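Local coordinates for heme-binding protein A (Haemophilus parasuis 29755, PDB 3TPA) that probably binds glutathione as the periplasmic solute-binding protein of a transport system, at residues I154-V157 with F161-I164. The protein carries 1 engineered substitution. Numbering follows the deposited sequence.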
ATOM      1  N   ILE A 154      -9.976 -10.998  -3.621  1.00 14.96           N
ATOM      2  CA  ILE A 154      -9.486 -11.892  -2.557  1.00 16.94           C
ATOM      3  C   ILE A 154      -8.363 -11.240  -1.718  1.00 16.19           C
ATOM      4  O   ILE A 154      -8.315 -11.380  -0.486  1.00 14.58           O
ATOM      5  CB  ILE A 154      -9.059 -13.298  -3.094  1.00 18.73           C
ATOM      6  CG1 ILE A 154      -8.979 -14.306  -1.936  1.00 22.08           C
ATOM      7  CG2 ILE A 154      -7.723 -13.254  -3.871  1.00 16.57           C
ATOM      8  CD1 ILE A 154     -10.233 -14.366  -1.087  1.00 21.10           C
ATOM      9  N   THR A 155      -7.473 -10.496  -2.364  1.00 17.90           N
ATOM     10  CA  THR A 155      -6.445  -9.778  -1.601  1.00 19.46           C
ATOM     11  C   THR A 155      -7.010  -8.562  -0.868  1.00 22.20           C
ATOM     12  O   THR A 155      -6.564  -8.229   0.223  1.00 16.56           O
ATOM     13  CB  THR A 155      -5.206  -9.405  -2.441  1.00 21.62           C
ATOM     14  OG1 THR A 155      -5.609  -8.687  -3.596  1.00 25.45           O
ATOM     15  CG2 THR A 155      -4.471 -10.658  -2.898  1.00 27.35           C
ATOM     16  N   THR A 156      -8.013  -7.907  -1.445  1.00 16.34           N
ATOM     17  CA  THR A 156      -8.666  -6.818  -0.726  1.00 14.22           C
ATOM     18  C   THR A 156      -9.233  -7.290   0.623  1.00 16.37           C
ATOM     19  O   THR A 156      -9.163  -6.573   1.621  1.00 21.74           O
ATOM     20  CB  THR A 156      -9.757  -6.148  -1.588  1.00 17.96           C
ATOM     21  OG1 THR A 156      -9.138  -5.611  -2.763  1.00 22.85           O
ATOM     22  CG2 THR A 156     -10.459  -5.018  -0.811  1.00 15.55           C
ATOM     23  N   VAL A 157      -9.768  -8.506   0.647  1.00 13.90           N
ATOM     24  CA  VAL A 157     -10.376  -9.089   1.849  1.00 15.38           C
ATOM     25  C   VAL A 157      -9.372  -9.267   2.998  1.00 15.57           C
ATOM     26  O   VAL A 157      -9.761  -9.330   4.174  1.00 18.12           O
ATOM     27  CB  VAL A 157     -11.035 -10.448   1.523  1.00 15.65           C
ATOM     28  CG1 VAL A 157     -11.472 -11.175   2.784  1.00 13.11           C
ATOM     29  CG2 VAL A 157     -12.218 -10.234   0.600  1.00 20.19           C
ATOM     30  N   PHE A 161      -8.473  -2.776   6.767  1.00 14.67           N
ATOM     31  CA  PHE A 161      -9.782  -2.132   6.923  1.00 14.23           C
ATOM     32  C   PHE A 161     -10.937  -3.141   7.007  1.00 18.33           C
ATOM     33  O   PHE A 161     -12.038  -2.822   7.475  1.00 16.17           O
ATOM     34  CB  PHE A 161     -10.034  -1.107   5.793  1.00 14.66           C
ATOM     35  CG  PHE A 161     -10.467  -1.707   4.453  1.00 14.55           C
ATOM     36  CD1 PHE A 161     -11.791  -1.612   4.026  1.00 12.05           C
ATOM     37  CD2 PHE A 161      -9.543  -2.289   3.599  1.00 12.70           C
ATOM     38  CE1 PHE A 161     -12.181  -2.103   2.800  1.00 17.39           C
ATOM     39  CE2 PHE A 161      -9.930  -2.798   2.353  1.00 17.32           C
ATOM     40  CZ  PHE A 161     -11.246  -2.705   1.953  1.00  9.95           C
ATOM     41  N   LEU A 162     -10.679  -4.367   6.571  1.00 14.11           N
ATOM     42  CA  LEU A 162     -11.707  -5.416   6.656  1.00 15.53           C
ATOM     43  C   LEU A 162     -11.490  -6.369   7.838  1.00 15.27           C
ATOM     44  O   LEU A 162     -11.900  -7.523   7.809  1.00 14.53           O
ATOM     45  CB  LEU A 162     -11.866  -6.145   5.304  1.00 11.94           C
ATOM     46  CG  LEU A 162     -12.469  -5.225   4.233  1.00 11.95           C
ATOM     47  CD1 LEU A 162     -12.523  -5.912   2.857  1.00 14.05           C
ATOM     48  CD2 LEU A 162     -13.889  -4.744   4.622  1.00 11.29           C
ATOM     49  N   SER A 163     -10.851  -5.861   8.886  1.00 13.65           N
ATOM     50  CA  SER A 163     -10.746  -6.578  10.153  1.00 11.28           C
ATOM     51  C   SER A 163     -12.138  -6.874  10.677  1.00 17.25           C
ATOM     52  O   SER A 163     -13.060  -6.076  10.494  1.00 12.78           O
ATOM     53  CB  SER A 163     -10.010  -5.733  11.181  1.00  8.86           C
ATOM     54  OG  SER A 163      -8.642  -5.613  10.846  1.00 10.25           O
ATOM     55  N   ILE A 164     -12.293  -8.018  11.333  1.00 13.67           N
ATOM     56  CA  ILE A 164     -13.612  -8.422  11.805  1.00  9.78           C
ATOM     57  C   ILE A 164     -13.797  -8.013  13.263  1.00 17.85           C
ATOM     58  O   ILE A 164     -13.045  -8.453  14.145  1.00 13.84           O
ATOM     59  CB  ILE A 164     -13.823  -9.936  11.634  1.00 16.39           C
ATOM     60  CG1 ILE A 164     -13.634 -10.349  10.166  1.00 18.61           C
ATOM     61  CG2 ILE A 164     -15.192 -10.358  12.151  1.00 12.48           C
ATOM     62  CD1 ILE A 164     -14.526  -9.616   9.189  1.00 15.55           C
TER
HETATM   63  O   HOH W   1     -11.620  -9.807   6.084  1.00 13.43           O
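A single water bridges V157 and L162, giving one hydrogen to V157 O at 2.7 Å and the other to L162 O at 2.9 Å. It thereby ties together two carbonyls of buried residues that, both being acceptors, could not hydrogen-bond to each other, and no direct hydrogen bond joins the two segments. Apart from this bridge the contact is van der Waals packing over a small surface. CD1 of L162 reaches 3.6 Å from T156 O and lies 4.0 Å from V157 CA, so the methyl rests against the backbone of T156 and V157. The extended end of the leucine, with CD1 anti to CA (chi2 175°), carries it there. F161 approaches T156 differently: CG stands between its own backbone N and carbonyl carbon (chi1 79°), and the ring offers its edge to T156, whose methyl CG2 sits near the ring plane, 3.7 Å from CZ. One face of that ring is packed by L162 CG, off centre toward the rim, making the two adjacent side chains a joined apolar surface. The arrangement illustrates how a chain returning beside a short helix can pair two carbonyl acceptors through one water and pack methyls and a ring edge next to it. Further out, L162 packs on F101 and Q104 of helix 94-105, Q104 NE2 also hydrogen-bonds F161 O, and I154 and T155 lean on strand 53-63.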